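Local coordinates for beta-mannosidase (Hypocrea lixii, PDB 4UOJ), which probably hydrolyses terminal, non-reducing beta-D-mannose residues from beta-mannosides as a family 2 glycoside hydrolase, at residues N72-F77 with S619-L624; V108-D113 with W212-I217. All coordinates share one frame; numbering follows the deposited sequence.

Contact 1 of 2, residues N72-F77 with S619-L624; sequences NGLNDF and STTVIL. With CD (cadmium ion), chain Y; CD (cadmium ion), chain B.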
ATOM      1  N   ASN A  72      20.576   9.840  -4.540  1.00 42.38           N
ATOM      2  CA  ASN A  72      21.637   9.729  -5.549  1.00 43.40           C
ATOM      3  C   ASN A  72      22.797   8.792  -5.213  1.00 45.86           C
ATOM      4  O   ASN A  72      23.211   8.701  -4.086  1.00 46.94           O
ATOM      5  CB  ASN A  72      22.211  11.124  -5.911  1.00 42.97           C
ATOM      6  CG  ASN A  72      21.285  12.040  -6.661  1.00 46.16           C
ATOM      7  OD1 ASN A  72      21.663  13.155  -6.984  1.00 45.58           O
ATOM      8  ND2 ASN A  72      20.066  11.620  -6.945  1.00 43.11           N
ATOM      9  N   GLY A  73      23.348   8.188  -6.260  1.00 46.81           N
ATOM     10  CA  GLY A  73      24.539   7.346  -6.253  1.00 47.49           C
ATOM     11  C   GLY A  73      24.671   6.361  -5.122  1.00 48.70           C
ATOM     12  O   GLY A  73      23.861   5.461  -4.989  1.00 47.65           O
ATOM     13  N   LEU A  74      25.733   6.532  -4.325  1.00 48.46           N
ATOM     14  CA  LEU A  74      26.050   5.681  -3.187  1.00 47.66           C
ATOM     15  C   LEU A  74      25.828   6.418  -1.874  1.00 49.46           C
ATOM     16  O   LEU A  74      26.499   6.129  -0.876  1.00 52.18           O
ATOM     17  CB  LEU A  74      27.492   5.138  -3.308  1.00 49.98           C
ATOM     18  CG  LEU A  74      27.734   4.126  -4.433  1.00 52.48           C
ATOM     19  CD1 LEU A  74      29.202   3.743  -4.535  1.00 53.35           C
ATOM     20  CD2 LEU A  74      26.841   2.873  -4.276  1.00 53.44           C
ATOM     21  N   ASN A  75      24.852   7.342  -1.858  1.00 47.42           N
ATOM     22  CA  ASN A  75      24.521   8.153  -0.677  1.00 48.21           C
ATOM     23  C   ASN A  75      23.971   7.384   0.512  1.00 49.92           C
ATOM     24  O   ASN A  75      24.015   7.888   1.641  1.00 52.06           O
ATOM     25  CB  ASN A  75      23.601   9.303  -1.031  1.00 46.98           C
ATOM     26  CG  ASN A  75      24.312  10.503  -1.594  1.00 50.32           C
ATOM     27  OD1 ASN A  75      25.550  10.544  -1.721  1.00 48.06           O
ATOM     28  ND2 ASN A  75      23.520  11.502  -1.963  1.00 45.08           N
ATOM     29  N   ASP A  76      23.489   6.160   0.276  1.00 45.16           N
ATOM     30  CA  ASP A  76      23.016   5.292   1.353  1.00 46.10           C
ATOM     31  C   ASP A  76      24.184   5.010   2.317  1.00 49.17           C
ATOM     32  O   ASP A  76      23.995   5.008   3.540  1.00 49.73           O
ATOM     33  CB  ASP A  76      22.401   3.996   0.792  1.00 46.22           C
ATOM     34  CG  ASP A  76      21.623   3.186   1.822  1.00 46.35           C
ATOM     35  OD1 ASP A  76      21.031   3.773   2.748  1.00 45.54           O
ATOM     36  OD2 ASP A  76      21.562   1.967   1.670  1.00 49.57           O
ATOM     37  N   PHE A  77      25.342   4.702   1.762  1.00 48.01           N
ATOM     38  CA  PHE A  77      26.583   4.674   2.506  1.00 49.82           C
ATOM     39  C   PHE A  77      27.170   6.034   2.891  1.00 50.63           C
ATOM     40  O   PHE A  77      27.476   6.286   4.009  1.00 50.74           O
ATOM     41  CB  PHE A  77      27.611   3.889   1.719  1.00 50.82           C
ATOM     42  CG  PHE A  77      27.195   2.500   1.408  1.00 52.48           C
ATOM     43  CD1 PHE A  77      27.161   1.534   2.393  1.00 54.67           C
ATOM     44  CD2 PHE A  77      26.814   2.157   0.142  1.00 51.93           C
ATOM     45  CE1 PHE A  77      26.787   0.251   2.115  1.00 54.45           C
ATOM     46  CE2 PHE A  77      26.443   0.870  -0.136  1.00 53.55           C
ATOM     47  CZ  PHE A  77      26.415  -0.085   0.850  1.00 52.96           C
ATOM     48  N   SER A 619      27.053  -2.513 -12.988  1.00 43.17           N
ATOM     49  CA  SER A 619      27.936  -1.485 -12.498  1.00 42.80           C
ATOM     50  C   SER A 619      27.910  -1.556 -11.001  1.00 44.88           C
ATOM     51  O   SER A 619      26.984  -2.062 -10.440  1.00 44.97           O
ATOM     52  CB  SER A 619      27.525  -0.099 -13.015  1.00 42.41           C
ATOM     53  OG  SER A 619      26.552   0.536 -12.232  1.00 43.84           O
ATOM     54  N   THR A 620      28.938  -1.056 -10.360  1.00 42.95           N
ATOM     55  CA  THR A 620      29.031  -1.089  -8.924  1.00 44.03           C
ATOM     56  C   THR A 620      27.938  -0.304  -8.203  1.00 43.28           C
ATOM     57  O   THR A 620      27.391  -0.759  -7.233  1.00 44.28           O
ATOM     58  CB  THR A 620      30.456  -0.645  -8.503  1.00 49.80           C
ATOM     59  OG1 THR A 620      31.403  -1.581  -9.008  1.00 48.60           O
ATOM     60  CG2 THR A 620      30.597  -0.631  -7.015  1.00 50.44           C
ATOM     61  N   THR A 621      27.609   0.864  -8.699  1.00 41.62           N
ATOM     62  CA  THR A 621      26.497   1.612  -8.176  1.00 40.98           C
ATOM     63  C   THR A 621      25.121   0.942  -8.378  1.00 42.55           C
ATOM     64  O   THR A 621      24.331   0.961  -7.485  1.00 43.46           O
ATOM     65  CB  THR A 621      26.535   3.037  -8.707  1.00 42.90           C
ATOM     66  OG1 THR A 621      27.797   3.594  -8.400  1.00 40.93           O
ATOM     67  CG2 THR A 621      25.516   3.890  -8.088  1.00 41.82           C
ATOM     68  N   VAL A 622      24.841   0.351  -9.532  1.00 40.05           N
ATOM     69  CA  VAL A 622      23.573  -0.357  -9.811  1.00 39.43           C
ATOM     70  C   VAL A 622      23.416  -1.559  -8.850  1.00 42.36           C
ATOM     71  O   VAL A 622      22.380  -1.678  -8.194  1.00 40.36           O
ATOM     72  CB  VAL A 622      23.411  -0.726 -11.325  1.00 42.27           C
ATOM     73  CG1 VAL A 622      22.300  -1.747 -11.564  1.00 40.96           C
ATOM     74  CG2 VAL A 622      23.167   0.528 -12.190  1.00 42.04           C
ATOM     75  N   ILE A 623      24.475  -2.397  -8.729  1.00 43.32           N
ATOM     76  CA  ILE A 623      24.524  -3.568  -7.843  1.00 42.41           C
ATOM     77  C   ILE A 623      24.260  -3.146  -6.393  1.00 44.79           C
ATOM     78  O   ILE A 623      23.353  -3.688  -5.754  1.00 45.45           O
ATOM     79  CB  ILE A 623      25.863  -4.363  -7.965  1.00 45.49           C
ATOM     80  CG1 ILE A 623      25.998  -5.033  -9.347  1.00 46.53           C
ATOM     81  CG2 ILE A 623      25.979  -5.421  -6.848  1.00 45.88           C
ATOM     82  CD1 ILE A 623      27.390  -5.597  -9.660  1.00 47.97           C
ATOM     83  N   LEU A 624      25.025  -2.166  -5.883  1.00 44.31           N
ATOM     84  CA  LEU A 624      24.897  -1.708  -4.495  1.00 45.08           C
ATOM     85  C   LEU A 624      23.551  -1.071  -4.140  1.00 45.47           C
ATOM     86  O   LEU A 624      23.217  -0.959  -2.953  1.00 47.31           O
ATOM     87  CB  LEU A 624      26.089  -0.815  -4.074  1.00 45.57           C
ATOM     88  CG  LEU A 624      27.398  -1.561  -3.797  1.00 47.39           C
ATOM     89  CD1 LEU A 624      28.555  -0.590  -3.681  1.00 47.48           C
ATOM     90  CD2 LEU A 624      27.303  -2.453  -2.561  1.00 49.29           C
TER
HETATM   91 CD    CD Y1011      23.952  13.963  -6.962  1.00 41.26          CD
HETATM   92 CD    CD B1017      26.379  12.785  -1.996  0.62 63.90          CD
HETATM   93  O   HOH W   1      26.484  14.701  -0.099  1.00 35.91           O
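Gly73 and Thr621 mark the closest backbone approach of 72-77 to 619-624, their CA atoms 6.4 Å apart. The first segment is a type II' beta turn, Asn72 to Asn75, running into a short helix for which Leu74 is the N-cap residue. Gly73 occupies the second turn position with phi 42°, a value that favours glycine. The second segment is the first turn of helix 620-625, which Ser619 caps by accepting Val622 N at OG. This is packing probably between domains: the galactose-binding-like N-terminal domain meets helix 620-625, more than 500 residues later, which probably belongs to the catalytic part of the enzyme, a barrel in family 2 relatives.

No hydrogen bond crosses between the two segments, and the contact rests on van der Waals packing, largely of Leu74, Phe77 and Leu624, with Thr621 beside Leu74 and the Gly73 carbonyl. Thr621 and Leu624 lie three residues apart in the helix, so both present themselves to the turn. Leu74 crosses Leu624 obliquely, Leu74 CD2 resting 3.8 Å from Leu624 CB. Leu74 CG passes 4.0 Å from Thr621 OG1, a hydroxyl satisfied by Glu614 OE1. In Thr621 the methyl stands anti to the backbone N, with OG1 beside it (chi1 -55°), which directs Thr621 CG2 to the Gly73 carbonyl, 3.8 Å from Gly73 O. The same oxygen accepts a hydrogen bond from Arg625 NH1, a polar link from the turn to the residue just after 619-624. Farther along, Phe77 CE2 lies 4.2 Å from Leu624 CD2, the methyl approaching the ring obliquely. Arg636 touches both Leu74 and Phe77. The two turn asparagines reach instead for separate cadmium ions: Asn72 OD1 binds one at 2.4 Å, and Asn75 OD1 binds the other at 2.4 Å.

Contact 2 of 2, residues V108-D113 with W212-I217; sequences VFDGLD and WQPGRI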
ATOM      1  N   VAL A 108       1.650  21.164  21.058  1.00 61.00           N
ATOM      2  CA  VAL A 108       0.984  19.999  20.462  1.00 57.63           C
ATOM      3  C   VAL A 108       1.750  19.583  19.196  1.00 57.88           C
ATOM      4  O   VAL A 108       1.861  20.363  18.259  1.00 55.62           O
ATOM      5  CB  VAL A 108      -0.540  20.188  20.183  1.00 58.39           C
ATOM      6  CG1 VAL A 108      -1.172  18.883  19.718  1.00 56.46           C
ATOM      7  CG2 VAL A 108      -1.285  20.701  21.410  1.00 60.56           C
ATOM      8  N   PHE A 109       2.255  18.338  19.199  1.00 54.01           N
ATOM      9  CA  PHE A 109       3.018  17.757  18.112  1.00 52.29           C
ATOM     10  C   PHE A 109       2.301  16.537  17.559  1.00 51.77           C
ATOM     11  O   PHE A 109       2.115  15.562  18.300  1.00 49.75           O
ATOM     12  CB  PHE A 109       4.428  17.349  18.589  1.00 53.10           C
ATOM     13  CG  PHE A 109       5.260  18.473  19.152  1.00 55.06           C
ATOM     14  CD1 PHE A 109       5.838  19.415  18.322  1.00 57.00           C
ATOM     15  CD2 PHE A 109       5.506  18.547  20.506  1.00 56.68           C
ATOM     16  CE1 PHE A 109       6.617  20.432  18.839  1.00 59.83           C
ATOM     17  CE2 PHE A 109       6.288  19.559  21.030  1.00 60.99           C
ATOM     18  CZ  PHE A 109       6.837  20.503  20.194  1.00 61.65           C
ATOM     19  N   ASP A 110       1.931  16.576  16.258  1.00 49.72           N
ATOM     20  CA  ASP A 110       1.255  15.446  15.606  1.00 48.56           C
ATOM     21  C   ASP A 110       2.240  14.343  15.219  1.00 48.56           C
ATOM     22  O   ASP A 110       1.829  13.222  14.887  1.00 47.32           O
ATOM     23  CB  ASP A 110       0.405  15.897  14.403  1.00 49.43           C
ATOM     24  CG  ASP A 110      -0.746  16.847  14.764  1.00 53.86           C
ATOM     25  OD1 ASP A 110      -1.095  16.929  15.946  1.00 54.86           O
ATOM     26  OD2 ASP A 110      -1.303  17.511  13.861  1.00 55.99           O
ATOM     27  N   GLY A 111       3.532  14.658  15.301  1.00 45.64           N
ATOM     28  CA  GLY A 111       4.587  13.710  15.004  1.00 45.26           C
ATOM     29  C   GLY A 111       5.987  14.263  15.147  1.00 48.95           C
ATOM     30  O   GLY A 111       6.336  15.309  14.561  1.00 50.50           O
ATOM     31  N   LEU A 112       6.785  13.543  15.924  1.00 48.26           N
ATOM     32  CA  LEU A 112       8.212  13.788  16.095  1.00 50.29           C
ATOM     33  C   LEU A 112       8.974  12.494  15.899  1.00 51.62           C
ATOM     34  O   LEU A 112       8.600  11.477  16.430  1.00 50.28           O
ATOM     35  CB  LEU A 112       8.502  14.314  17.482  1.00 51.73           C
ATOM     36  CG  LEU A 112       7.850  15.648  17.805  1.00 56.18           C
ATOM     37  CD1 LEU A 112       7.932  15.910  19.288  1.00 57.57           C
ATOM     38  CD2 LEU A 112       8.511  16.768  17.037  1.00 57.73           C
ATOM     39  N   ASP A 113      10.039  12.551  15.115  1.00 50.66           N
ATOM     40  CA  ASP A 113      10.757  11.371  14.702  1.00 49.29           C
ATOM     41  C   ASP A 113      12.217  11.439  15.081  1.00 50.75           C
ATOM     42  O   ASP A 113      12.959  12.154  14.477  1.00 50.53           O
ATOM     43  CB  ASP A 113      10.615  11.240  13.177  1.00 49.19           C
ATOM     44  CG  ASP A 113      11.215   9.957  12.614  1.00 52.38           C
ATOM     45  OD1 ASP A 113      11.417   8.986  13.339  1.00 53.38           O
ATOM     46  OD2 ASP A 113      11.479   9.910  11.418  1.00 50.15           O
ATOM     47  N   TRP A 212       8.471  15.424  11.810  1.00 46.84           N
ATOM     48  CA  TRP A 212       7.927  14.815  10.610  1.00 45.38           C
ATOM     49  C   TRP A 212       6.450  15.092  10.278  1.00 47.42           C
ATOM     50  O   TRP A 212       6.039  14.849   9.158  1.00 47.16           O
ATOM     51  CB  TRP A 212       8.256  13.321  10.584  1.00 45.51           C
ATOM     52  CG  TRP A 212       7.253  12.431  11.266  1.00 45.40           C
ATOM     53  CD1 TRP A 212       7.116  12.241  12.597  1.00 47.29           C
ATOM     54  CD2 TRP A 212       6.267  11.610  10.636  1.00 43.96           C
ATOM     55  NE1 TRP A 212       6.097  11.360  12.850  1.00 47.38           N
ATOM     56  CE2 TRP A 212       5.563  10.945  11.658  1.00 46.61           C
ATOM     57  CE3 TRP A 212       5.901  11.376   9.304  1.00 44.55           C
ATOM     58  CZ2 TRP A 212       4.511  10.055  11.396  1.00 44.16           C
ATOM     59  CZ3 TRP A 212       4.846  10.486   9.043  1.00 44.14           C
ATOM     60  CH2 TRP A 212       4.175   9.843  10.084  1.00 43.87           C
ATOM     61  N   GLN A 213       5.664  15.581  11.246  1.00 46.45           N
ATOM     62  CA  GLN A 213       4.238  15.912  11.066  1.00 45.90           C
ATOM     63  C   GLN A 213       3.904  17.299  11.672  1.00 49.49           C
ATOM     64  O   GLN A 213       4.725  17.848  12.413  1.00 48.61           O
ATOM     65  CB  GLN A 213       3.356  14.824  11.700  1.00 46.92           C
ATOM     66  CG  GLN A 213       3.240  13.533  10.891  1.00 47.81           C
ATOM     67  CD  GLN A 213       2.457  13.722   9.623  1.00 52.69           C
ATOM     68  OE1 GLN A 213       1.222  13.748   9.624  1.00 52.86           O
ATOM     69  NE2 GLN A 213       3.166  13.854   8.517  1.00 47.19           N
ATOM     70  N   PRO A 214       2.715  17.889  11.381  1.00 50.48           N
ATOM     71  CA  PRO A 214       2.439  19.240  11.902  1.00 51.85           C
ATOM     72  C   PRO A 214       2.451  19.389  13.425  1.00 52.84           C
ATOM     73  O   PRO A 214       2.373  18.422  14.171  1.00 52.94           O
ATOM     74  CB  PRO A 214       1.080  19.593  11.287  1.00 52.86           C
ATOM     75  CG  PRO A 214       0.979  18.735  10.079  1.00 53.90           C
ATOM     76  CD  PRO A 214       1.632  17.440  10.484  1.00 50.79           C
ATOM     77  N   GLY A 215       2.600  20.632  13.838  1.00 54.07           N
ATOM     78  CA  GLY A 215       2.776  21.043  15.203  1.00 54.74           C
ATOM     79  C   GLY A 215       2.211  22.426  15.421  1.00 58.63           C
ATOM     80  O   GLY A 215       2.008  23.149  14.496  1.00 59.51           O
ATOM     81  N   ARG A 216       1.947  22.772  16.666  1.00 60.82           N
ATOM     82  CA  ARG A 216       1.096  23.886  17.043  1.00 61.55           C
ATOM     83  C   ARG A 216       1.447  24.319  18.433  1.00 63.73           C
ATOM     84  O   ARG A 216       1.821  23.507  19.240  1.00 60.58           O
ATOM     85  CB  ARG A 216      -0.312  23.318  17.204  1.00 63.68           C
ATOM     86  CG  ARG A 216      -1.427  23.928  16.408  1.00 66.99           C
ATOM     87  CD  ARG A 216      -2.258  22.894  15.654  1.00 66.03           C
ATOM     88  NE  ARG A 216      -2.082  21.558  16.157  1.00 66.01           N
ATOM     89  CZ  ARG A 216      -1.511  20.567  15.504  1.00 65.86           C
ATOM     90  NH1 ARG A 216      -1.054  20.715  14.309  1.00 59.65           N
ATOM     91  NH2 ARG A 216      -1.416  19.403  16.082  1.00 61.53           N
ATOM     92  N   ILE A 217       1.203  25.581  18.744  1.00 65.10           N
ATOM     93  CA  ILE A 217       1.137  26.034  20.118  1.00 66.83           C
ATOM     94  C   ILE A 217      -0.273  26.469  20.385  1.00 68.89           C
ATOM     95  O   ILE A 217      -0.847  27.180  19.596  1.00 68.71           O
ATOM     96  CB  ILE A 217       2.028  27.215  20.403  1.00 70.06           C
ATOM     97  CG1 ILE A 217       3.464  26.861  20.132  1.00 70.78           C
ATOM     98  CG2 ILE A 217       1.905  27.609  21.853  1.00 72.38           C
ATOM     99  CD1 ILE A 217       4.437  27.944  20.516  1.00 73.63           C
TER
HETATM  100  O   HOH W   2       4.966  17.611  15.149  1.00 41.70           O
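Asp110 and Arg216 form a salt bridge beside a pair of antiparallel strands of a beta-sandwich, the galactose-binding-like domain. Arg216 NH2 donates to Asp110 OD1 across a very short 2.5 Å, a length to be read with caution, while NH1 makes only a weak bond to OD2. The carboxylate lies at the guanidinium edge, with the two planes turned 34° apart. An arginine chain bent at chi2 and chi3 folds the group back over the strand, bringing Arg216 NH2 to 3.7 Å from Val108 CG1 and one face over Val108 O. With Asp110 replaced by an alanine, the Arg216 guanidinium would probably lose its carboxylate mate and be freer to turn, and Gln134 NE2 would lose its acceptor at OD1.

The backbone fixes the register beneath this pair. Val108 and Arg216 are a hydrogen-bonded pair: Val108 N reaches Arg216 O at 3.0 Å and 173°, and Arg216 N returns to Val108 O. Phe109 and Gly215 follow as a non-hydrogen-bonded pair, and next to them Asp110 N donates to Pro214 O, 2.8 Å. Phe109 points to the opposing sheet and touches Ile154; Val108, on the other face, meets Tyr227 and Leu229 of strand 227-237.

Farther along, Gly111 fits where a CB would collide with Trp212 NE1 and Gln213 CB. The indole atom Trp212 CD1 packs 3.4 Å from Gly111 C and 3.7 Å from Asp113 CB, and Trp212 NE1 is held by Gln131 O. Gln213 covers one indole face, its CG 3.4 Å above the ring centre; the bend at chi2 (-69°) returns the amide to the main chain, where Gln213 NE2 donates to Trp212 O at 3.1 Å.

Along the chain the segments come in the order 72-77, 108-113, 212-217 and 619-624, so contact 2 falls wholly within the 541 residues that separate the two halves of contact 1. Their centres are about 33 Å apart and their nearest atoms about 14 Å, without touching. The link between them is the N-terminal galactose-binding-like domain: contact 2 pairs the two inner strands, 103-109 and 215-221, of one sheet of its sandwich, whereas helix 75-78 of contact 1 lies on a connection leading to strand 87-91 of the other sheet. Contact 2 is thus internal to the domain, whereas contact 1 joins it to helix 620-625 far down the sequence.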